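Local coordinates for fructosyl amine:oxygen oxidoreductase (Neosartorya fumigata, PDB 4WCT), which catalyses the oxidative deglycation of fructosyl amines (Amadori products) with FAD as cofactor and, as in related oxidases, probably with molecular oxygen as electron acceptor, at residues L126-H129 with I130-D133; W178-A181 with K182-M185; E288-E291 with D292-E295. One frame throughout, in Å; residues are numbered along the deposited sequence. Where two conformers were deposited one is given.

Contact 1. Residues L126-H129 with I130-D133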
ATOM      1  N   LEU A 126     -17.273 -14.341  -9.641  1.00 14.98           N
ATOM      2  CA  LEU A 126     -16.530 -13.584  -8.648  1.00 12.22           C
ATOM      3  C   LEU A 126     -16.737 -14.224  -7.274  1.00 10.56           C
ATOM      4  O   LEU A 126     -15.811 -14.302  -6.462  1.00 13.57           O
ATOM      5  CB  LEU A 126     -17.023 -12.125  -8.619  1.00 13.22           C
ATOM      6  CG  LEU A 126     -16.641 -11.263  -9.828  1.00 12.71           C
ATOM      7  CD1 LEU A 126     -17.438  -9.971  -9.875  1.00 15.57           C
ATOM      8  CD2 LEU A 126     -15.145 -10.994  -9.881  1.00 13.94           C
ATOM      9  N   ILE A 127     -17.991 -14.540  -6.970  1.00 10.86           N
ATOM     10  CA  ILE A 127     -18.351 -15.159  -5.672  1.00 12.57           C
ATOM     11  C   ILE A 127     -17.629 -16.499  -5.458  1.00 13.15           C
ATOM     12  O   ILE A 127     -17.076 -16.719  -4.401  1.00 14.23           O
ATOM     13  CB  ILE A 127     -19.877 -15.322  -5.543  1.00 12.73           C
ATOM     14  CG1 ILE A 127     -20.524 -13.945  -5.522  1.00 15.44           C
ATOM     15  CG2 ILE A 127     -20.282 -16.015  -4.240  1.00 13.64           C
ATOM     16  CD1 ILE A 127     -21.966 -13.976  -5.958  1.00 16.12           C
ATOM     17  N   ASP A 128     -17.490 -17.302  -6.512  1.00 14.74           N
ATOM     18  CA  ASP A 128     -16.757 -18.594  -6.483  0.50 17.31           C
ATOM     19  C   ASP A 128     -15.268 -18.388  -6.235  1.00 16.15           C
ATOM     20  O   ASP A 128     -14.622 -19.125  -5.514  1.00 16.98           O
ATOM     21  CB  ASP A 128     -16.888 -19.296  -7.843  0.50 20.48           C
ATOM     22  CG  ASP A 128     -18.183 -20.081  -7.989  0.50 26.55           C
ATOM     23  OD1 ASP A 128     -19.138 -19.822  -7.231  0.50 31.15           O
ATOM     24  OD2 ASP A 128     -18.269 -20.904  -8.930  0.50 34.41           O
ATOM     25  N   HIS A 129     -14.726 -17.359  -6.860  1.00 15.97           N
ATOM     26  CA  HIS A 129     -13.341 -17.012  -6.662  1.00 15.62           C
ATOM     27  C   HIS A 129     -13.055 -16.679  -5.200  1.00 14.63           C
ATOM     28  O   HIS A 129     -12.037 -17.088  -4.604  1.00 13.68           O
ATOM     29  CB  HIS A 129     -12.993 -15.845  -7.565  1.00 18.68           C
ATOM     30  CG  HIS A 129     -11.604 -15.337  -7.377  1.00 22.95           C
ATOM     31  ND1 HIS A 129     -10.496 -16.048  -7.777  1.00 27.45           N
ATOM     32  CD2 HIS A 129     -11.139 -14.174  -6.862  1.00 23.91           C
ATOM     33  CE1 HIS A 129      -9.408 -15.334  -7.541  1.00 29.81           C
ATOM     34  NE2 HIS A 129      -9.768 -14.213  -6.949  1.00 27.04           N
ATOM     35  N   ILE A 130     -13.925 -15.870  -4.619  1.00 12.17           N
ATOM     36  CA  ILE A 130     -13.754 -15.511  -3.234  1.00 12.65           C
ATOM     37  C   ILE A 130     -13.861 -16.740  -2.324  1.00 14.37           C
ATOM     38  O   ILE A 130     -13.059 -16.939  -1.403  1.00 15.43           O
ATOM     39  CB  ILE A 130     -14.791 -14.465  -2.806  1.00 12.77           C
ATOM     40  CG1 ILE A 130     -14.592 -13.178  -3.613  1.00 12.36           C
ATOM     41  CG2 ILE A 130     -14.646 -14.187  -1.318  1.00 11.98           C
ATOM     42  CD1 ILE A 130     -15.783 -12.237  -3.522  1.00 11.98           C
ATOM     43  N   ARG A 131     -14.871 -17.549  -2.575  1.00 14.46           N
ATOM     44  CA  ARG A 131     -15.080 -18.779  -1.800  1.00 16.19           C
ATOM     45  C   ARG A 131     -13.847 -19.692  -1.824  1.00 16.76           C
ATOM     46  O   ARG A 131     -13.326 -20.061  -0.778  1.00 17.13           O
ATOM     47  CB  ARG A 131     -16.286 -19.522  -2.362  1.00 19.32           C
ATOM     48  CG  ARG A 131     -16.531 -20.876  -1.718  1.00 26.19           C
ATOM     49  CD  ARG A 131     -17.605 -21.608  -2.513  1.00 30.58           C
ATOM     50  NE  ARG A 131     -18.890 -20.962  -2.260  1.00 36.32           N
ATOM     51  CZ  ARG A 131     -19.579 -20.204  -3.118  1.00 40.03           C
ATOM     52  NH1 ARG A 131     -19.304 -20.181  -4.431  1.00 35.38           N
ATOM     53  NH2 ARG A 131     -20.684 -19.621  -2.678  1.00 30.32           N
ATOM     54  N   LYS A 132     -13.250 -19.867  -2.997  1.00 17.35           N
ATOM     55  CA  LYS A 132     -12.117 -20.793  -3.161  1.00 18.37           C
ATOM     56  C   LYS A 132     -10.775 -20.268  -2.673  1.00 24.85           C
ATOM     57  O   LYS A 132      -9.991 -21.033  -2.090  1.00 20.65           O
ATOM     58  CB  LYS A 132     -12.004 -21.223  -4.627  1.00 24.09           C
ATOM     59  CG  LYS A 132     -13.159 -22.113  -5.053  1.00 28.90           C
ATOM     60  CD  LYS A 132     -12.893 -22.807  -6.381  1.00 41.31           C
ATOM     61  CE  LYS A 132     -13.862 -22.343  -7.455  1.00 55.84           C
ATOM     62  NZ  LYS A 132     -13.283 -22.408  -8.830  1.00 73.41           N
ATOM     63  N   ASP A 133     -10.516 -18.977  -2.893  1.00 18.41           N
ATOM     64  CA  ASP A 133      -9.223 -18.366  -2.591  1.00 22.44           C
ATOM     65  C   ASP A 133      -9.130 -17.724  -1.226  1.00 20.72           C
ATOM     66  O   ASP A 133      -8.046 -17.641  -0.656  1.00 24.36           O
ATOM     67  CB  ASP A 133      -8.883 -17.316  -3.645  1.00 25.38           C
ATOM     68  CG  ASP A 133      -8.317 -17.912  -4.909  1.00 37.54           C
ATOM     69  OD1 ASP A 133      -8.705 -19.049  -5.288  1.00 42.37           O
ATOM     70  OD2 ASP A 133      -7.565 -17.178  -5.588  1.00 46.59           O
TER
HETATM   71  O   HOH W   1     -10.397 -18.966  -8.216  1.00 51.27           O
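Leu126 O accepts from Ile130 N at 3.1 Å, the first of four successive i to i+4 backbone bonds that run through helix 124-135 as far as Asp133 N on His129 O; the helix widens into a pi-type turn at 131-133. On this scaffold, in the conformer given, Asp128 forms with Arg131 the salt bridge that illustrates i/i+3 pairing on a helix. The two side chains run alongside each other, and Asp128 OD1 meets Arg131 NH1 at 2.8 Å near the guanidinium plane, while the carboxylate is turned 74° from that plane. Arg131 starts with CG anti to the backbone N (chi1 175°) and bends at chi3, which swings the guanidinium back over Ile127 O and brings NH2 to 4.0 Å from Ile127 CG2. The side chains of His129 and Asp133, four residues apart, cross, with Asp133 CB over one face of the imidazole and OD2 3.3 Å from His129 CE1. A water 3.0 Å from His129 ND1 also reaches Asp133 OD1, weakly. Ile127 and Ile130 pack on Trp170 of strand 168-172, which Arg131 also touches; through the His129 ring the helix also meets Phe435, far along the sequence, edge-to-face.

Contact 2. Residues W178-A181 with K182-M185; sequences WIHA and KKAM
Ala184 N donates to His180 O at 2.9 Å, and Met185 N makes the equivalent bond one residue later on Ala181 O; these bonds form the first turn of helix 181-194. His180 is the N-cap, a worked example of a side chain that closes a helix start: its ND1 accepts from Lys183 N at 3.2 Å with an N-H...N angle of 164°. The donor lies 33° out of the imidazole plane, so the bond is straight at the hydrogen but tilted at the ring. Because ND1 accepts here, any proton on this ring would be expected on NE2. With CG anti to its own N (chi1 -160°), the imidazole swings forward beside the first turn. The extended chain of Lys183 then runs obliquely over one face, a CH-pi contact in which CG stands 3.7 Å from the ring centroid, displaced toward the rim, and CD and CE follow past NE2. Lys182 CB instead approaches the ring edge, in plane. Beyond the ring, Lys183 NZ forms salt bridges with Asp292 and Glu291. The junction links strand 176-179 to a helix whose Met185 side chain lies about 5 Å from FAD, while Ala184 packs on Trp102 and Met393. Ala184 CB, pointing toward the preceding segment, rests 3.4 Å from His180 O.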
ATOM      1  N   TRP A 178      -9.824  -1.281   9.764  1.00  8.20           N
ATOM      2  CA  TRP A 178      -9.123  -0.253   9.062  1.00  9.34           C
ATOM      3  C   TRP A 178      -8.121   0.470   9.940  1.00  9.82           C
ATOM      4  O   TRP A 178      -8.189   0.442  11.187  1.00  8.78           O
ATOM      5  CB  TRP A 178     -10.107   0.732   8.438  1.00  9.97           C
ATOM      6  CG  TRP A 178     -10.942   1.526   9.425  1.00  9.72           C
ATOM      7  CD1 TRP A 178     -12.189   1.219   9.870  1.00 12.61           C
ATOM      8  CD2 TRP A 178     -10.660   2.839   9.914  1.00  9.56           C
ATOM      9  NE1 TRP A 178     -12.659   2.211  10.678  1.00 12.76           N
ATOM     10  CE2 TRP A 178     -11.725   3.212  10.757  1.00 10.74           C
ATOM     11  CE3 TRP A 178      -9.581   3.698   9.782  1.00 10.42           C
ATOM     12  CZ2 TRP A 178     -11.781   4.451  11.403  1.00 11.11           C
ATOM     13  CZ3 TRP A 178      -9.605   4.921  10.487  1.00 10.02           C
ATOM     14  CH2 TRP A 178     -10.709   5.300  11.249  1.00 12.02           C
ATOM     15  N   ILE A 179      -7.139   1.082   9.277  1.00  9.11           N
ATOM     16  CA  ILE A 179      -6.116   1.833   9.959  1.00  8.97           C
ATOM     17  C   ILE A 179      -6.083   3.268   9.463  1.00  8.94           C
ATOM     18  O   ILE A 179      -6.312   3.542   8.281  1.00  8.51           O
ATOM     19  CB  ILE A 179      -4.726   1.169   9.782  1.00  9.84           C
ATOM     20  CG1 ILE A 179      -4.427   0.948   8.310  1.00 12.95           C
ATOM     21  CG2 ILE A 179      -4.714  -0.167  10.524  1.00 10.06           C
ATOM     22  CD1 ILE A 179      -2.951   0.879   7.982  1.00 13.16           C
ATOM     23  N   HIS A 180      -5.789   4.199  10.364  1.00  8.17           N
ATOM     24  CA  HIS A 180      -5.581   5.565   9.954  1.00  8.14           C
ATOM     25  C   HIS A 180      -4.150   5.717   9.495  1.00  8.45           C
ATOM     26  O   HIS A 180      -3.254   6.009  10.299  1.00  8.54           O
ATOM     27  CB  HIS A 180      -5.895   6.549  11.069  1.00  9.56           C
ATOM     28  CG  HIS A 180      -6.145   7.938  10.576  1.00 10.22           C
ATOM     29  ND1 HIS A 180      -5.276   8.609   9.737  1.00  9.94           N
ATOM     30  CD2 HIS A 180      -7.229   8.739  10.712  1.00 10.43           C
ATOM     31  CE1 HIS A 180      -5.804   9.771   9.404  1.00 12.49           C
ATOM     32  NE2 HIS A 180      -6.979   9.885  10.007  1.00 12.07           N
ATOM     33  N   ALA A 181      -3.906   5.397   8.235  1.00  8.57           N
ATOM     34  CA  ALA A 181      -2.516   5.205   7.758  1.00  8.28           C
ATOM     35  C   ALA A 181      -1.724   6.502   7.881  1.00  9.19           C
ATOM     36  O   ALA A 181      -0.535   6.485   8.289  1.00  9.26           O
ATOM     37  CB  ALA A 181      -2.503   4.698   6.313  1.00  9.12           C
ATOM     38  N   LYS A 182      -2.359   7.616   7.540  0.50  8.30           N
ATOM     39  CA  LYS A 182      -1.692   8.907   7.561  0.50  8.71           C
ATOM     40  C   LYS A 182      -1.220   9.259   8.972  0.50  8.86           C
ATOM     41  O   LYS A 182      -0.034   9.565   9.193  0.50  9.11           O
ATOM     42  CB  LYS A 182      -2.637   9.977   7.057  0.50  8.01           C
ATOM     43  CG  LYS A 182      -2.042  11.366   7.064  0.50  8.62           C
ATOM     44  CD  LYS A 182      -3.043  12.345   6.496  0.50  9.08           C
ATOM     45  CE  LYS A 182      -2.451  13.723   6.285  0.50  9.77           C
ATOM     46  NZ  LYS A 182      -3.436  14.541   5.534  0.50 11.75           N
ATOM     47  N   LYS A 183      -2.133   9.176   9.939  1.00  9.45           N
ATOM     48  CA  LYS A 183      -1.765   9.476  11.334  1.00  8.23           C
ATOM     49  C   LYS A 183      -0.779   8.484  11.927  1.00  9.16           C
ATOM     50  O   LYS A 183       0.119   8.883  12.703  1.00  8.63           O
ATOM     51  CB  LYS A 183      -3.007   9.578  12.231  1.00  9.65           C
ATOM     52  CG  LYS A 183      -3.752  10.878  12.045  1.00 11.74           C
ATOM     53  CD  LYS A 183      -4.968  10.986  12.949  1.00 16.77           C
ATOM     54  CE  LYS A 183      -5.695  12.268  12.608  1.00 21.15           C
ATOM     55  NZ  LYS A 183      -6.751  12.527  13.598  1.00 24.51           N
ATOM     56  N   ALA A 184      -0.862   7.222  11.507  1.00  7.81           N
ATOM     57  CA  ALA A 184       0.058   6.227  12.020  1.00  7.34           C
ATOM     58  C   ALA A 184       1.464   6.457  11.456  1.00  8.83           C
ATOM     59  O   ALA A 184       2.449   6.323  12.143  1.00  7.85           O
ATOM     60  CB  ALA A 184      -0.436   4.845  11.697  1.00  8.66           C
ATOM     61  N   MET A 185       1.547   6.875  10.205  1.00  8.17           N
ATOM     62  CA  MET A 185       2.842   7.186   9.592  1.00  8.59           C
ATOM     63  C   MET A 185       3.465   8.419  10.261  1.00  8.28           C
ATOM     64  O   MET A 185       4.650   8.420  10.594  1.00  8.83           O
ATOM     65  CB  MET A 185       2.675   7.399   8.075  1.00 11.07           C
ATOM     66  CG  MET A 185       3.966   7.763   7.398  1.00 11.56           C
ATOM     67  SD  MET A 185       3.740   7.736   5.580  1.00 17.18           S
ATOM     68  CE  MET A 185       2.421   8.876   5.390  1.00 13.51           C
TER

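Contact 3. Residues E288-E291 with D292-E295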
ATOM      1  N   GLU A 288     -15.194   4.183   6.768  1.00  9.96           N
ATOM      2  CA  GLU A 288     -16.013   5.132   7.469  1.00 10.46           C
ATOM      3  C   GLU A 288     -15.424   6.549   7.411  1.00 10.15           C
ATOM      4  O   GLU A 288     -14.208   6.753   7.327  1.00 11.06           O
ATOM      5  CB  GLU A 288     -16.314   4.676   8.889  1.00 14.04           C
ATOM      6  CG  GLU A 288     -15.173   4.805   9.859  1.00 14.27           C
ATOM      7  CD  GLU A 288     -15.518   4.227  11.222  1.00 14.84           C
ATOM      8  OE1 GLU A 288     -15.792   5.005  12.139  1.00 15.18           O
ATOM      9  OE2 GLU A 288     -15.535   2.980  11.354  1.00 15.22           O
ATOM     10  N   PRO A 289     -16.282   7.544   7.519  1.00  9.77           N
ATOM     11  CA  PRO A 289     -15.833   8.941   7.429  1.00  9.33           C
ATOM     12  C   PRO A 289     -14.770   9.282   8.467  1.00 11.88           C
ATOM     13  O   PRO A 289     -14.830   8.800   9.612  1.00 10.82           O
ATOM     14  CB  PRO A 289     -17.101   9.721   7.696  1.00 11.95           C
ATOM     15  CG  PRO A 289     -18.200   8.787   7.253  1.00 12.63           C
ATOM     16  CD  PRO A 289     -17.745   7.428   7.616  1.00 11.71           C
ATOM     17  N   ASP A 290     -13.789  10.105   8.091  1.00 10.02           N
ATOM     18  CA  ASP A 290     -12.703  10.393   9.028  1.00 10.56           C
ATOM     19  C   ASP A 290     -13.159  11.331  10.136  1.00 13.12           C
ATOM     20  O   ASP A 290     -14.113  12.086   9.979  1.00 13.06           O
ATOM     21  CB  ASP A 290     -11.442  10.936   8.319  1.00 10.76           C
ATOM     22  CG  ASP A 290     -11.528  12.401   8.027  1.00 14.73           C
ATOM     23  OD1 ASP A 290     -12.263  12.729   7.079  1.00 15.08           O
ATOM     24  OD2 ASP A 290     -10.840  13.231   8.720  1.00 14.49           O
ATOM     25  N   GLU A 291     -12.433  11.297  11.235  1.00 15.36           N
ATOM     26  CA  GLU A 291     -12.851  12.029  12.442  1.00 19.94           C
ATOM     27  C   GLU A 291     -12.684  13.527  12.295  1.00 19.68           C
ATOM     28  O   GLU A 291     -13.380  14.294  12.962  1.00 21.62           O
ATOM     29  CB  GLU A 291     -12.063  11.520  13.652  1.00 23.55           C
ATOM     30  CG  GLU A 291     -10.568  11.763  13.532  1.00 34.42           C
ATOM     31  CD  GLU A 291      -9.731  10.759  14.311  1.00 47.86           C
ATOM     32  OE1 GLU A 291     -10.039  10.542  15.501  1.00 36.86           O
ATOM     33  OE2 GLU A 291      -8.817  10.140  13.711  1.00 39.05           O
ATOM     34  N   ASP A 292     -11.760  13.969  11.446  1.00 18.65           N
ATOM     35  CA  ASP A 292     -11.425  15.394  11.361  1.00 17.70           C
ATOM     36  C   ASP A 292     -12.226  16.149  10.317  1.00 18.28           C
ATOM     37  O   ASP A 292     -12.717  17.237  10.587  1.00 18.37           O
ATOM     38  CB  ASP A 292      -9.942  15.597  11.079  1.00 18.77           C
ATOM     39  CG  ASP A 292      -9.069  15.107  12.219  1.00 23.93           C
ATOM     40  OD1 ASP A 292      -9.411  15.370  13.394  1.00 26.94           O
ATOM     41  OD2 ASP A 292      -8.237  14.227  11.961  1.00 25.31           O
ATOM     42  N   LYS A 293     -12.359  15.604   9.113  1.00 14.97           N
ATOM     43  CA  LYS A 293     -13.101  16.306   8.058  1.00 14.90           C
ATOM     44  C   LYS A 293     -14.417  15.643   7.676  1.00 12.65           C
ATOM     45  O   LYS A 293     -15.121  16.138   6.806  1.00 13.30           O
ATOM     46  CB  LYS A 293     -12.259  16.427   6.788  1.00 17.65           C
ATOM     47  CG  LYS A 293     -10.970  17.199   6.966  1.00 25.97           C
ATOM     48  CD  LYS A 293     -10.370  17.509   5.602  1.00 27.96           C
ATOM     49  CE  LYS A 293      -9.070  18.279   5.713  1.00 42.67           C
ATOM     50  NZ  LYS A 293      -8.627  18.703   4.355  1.00 45.70           N
ATOM     51  N   HIS A 294     -14.715  14.518   8.303  1.00 11.90           N
ATOM     52  CA  HIS A 294     -15.949  13.756   8.014  1.00 11.38           C
ATOM     53  C   HIS A 294     -16.075  13.388   6.550  1.00 10.93           C
ATOM     54  O   HIS A 294     -17.165  13.383   5.974  1.00 11.34           O
ATOM     55  CB  HIS A 294     -17.169  14.550   8.431  1.00 12.69           C
ATOM     56  CG  HIS A 294     -17.241  14.800   9.900  1.00 15.73           C
ATOM     57  ND1 HIS A 294     -18.051  15.778  10.440  1.00 19.13           N
ATOM     58  CD2 HIS A 294     -16.620  14.203  10.942  1.00 18.66           C
ATOM     59  CE1 HIS A 294     -17.986  15.707  11.757  1.00 22.66           C
ATOM     60  NE2 HIS A 294     -17.028  14.854  12.079  1.00 21.78           N
ATOM     61  N   GLU A 295     -14.958  12.977   5.973  1.00  9.74           N
ATOM     62  CA  GLU A 295     -14.925  12.619   4.540  1.00 10.45           C
ATOM     63  C   GLU A 295     -14.926  11.103   4.396  1.00  8.86           C
ATOM     64  O   GLU A 295     -14.213  10.402   5.102  1.00  9.32           O
ATOM     65  CB  GLU A 295     -13.684  13.199   3.879  1.00 11.72           C
ATOM     66  CG  GLU A 295     -13.881  14.647   3.469  1.00 12.89           C
ATOM     67  CD  GLU A 295     -12.684  15.258   2.775  1.00 15.70           C
ATOM     68  OE1 GLU A 295     -11.526  14.855   3.051  1.00 15.37           O
ATOM     69  OE2 GLU A 295     -12.918  16.290   2.124  1.00 19.89           O
TER
HETATM   70  O   HOH W   2     -13.287   7.629   4.761  1.00  9.56           O
HETATM   71  O   HOH W   3      -8.545  12.358   9.847  1.00 15.08           O
HETATM   72  O   HOH W   4     -10.198  13.808   5.061  1.00 18.77           O
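Asp290 OD2 receives Lys293 N at 2.8 Å and Asp292 N at 3.0 Å, while its partner OD1 takes Glu295 N at 2.9 Å. One buried carboxylate thus ties together three amides of the hairpin loop between strands 284-287 and 295-310, an illustration of an aspartate organising a turn, the OD2 bond to Asp292 N making an Asx turn. The two donors to OD2 come from the same face, 36° and 58° out of the carboxylate plane; Glu295 N meets OD1 on the anti side, tilted out of that plane. With CG set between N and the carbonyl carbon (chi1 82°), the Asp290 carboxylate is turned toward the amides of residues 292, 293 and 295. Its backbone closes the ring of bonds: Asp290 N donates to Glu295 O, and His294 N gives a weak bond to Asp290 O, beside which the His294 ring sets its edge. His294 itself takes a left-handed backbone conformation, which helps the chain turn back. Waters extend the grip, one joining Asp290 OD2 to Asp292 OD2 and another, weakly held by OD1, donating to Glu295 OE1. The concentration of acid groups is probably eased by the nearby cation of Lys183. Glu295 is held farther out by Ser353 and His261, and Pro289 packs against Met264, Val269 and Tyr272. At the base of the loop, Pro289 CA directs a CA-H...O contact to Glu295 O at 3.2 Å.

Overall arrangement
The three sites follow one another along the chain, all within its FAD-dependent oxidoreductase part. Contact 1, on helix 124-135, stands apart, its centre 29 Å from that of contact 2 and 32 Å from that of contact 3, but it packs on strand 168-172 of the same branched sheet that contains the strands flanking contact 3. Contacts 2 and 3 are neighbours, with centres 13 Å apart, joined by salt bridging and by a probable hydrogen bond from Trp178 NE1 to Glu288 OE2. The start of helix 181-194, whose Met185 side chain lies near the FAD, is therefore joined by charged and polar bonds to a surface hairpin of the large sheet.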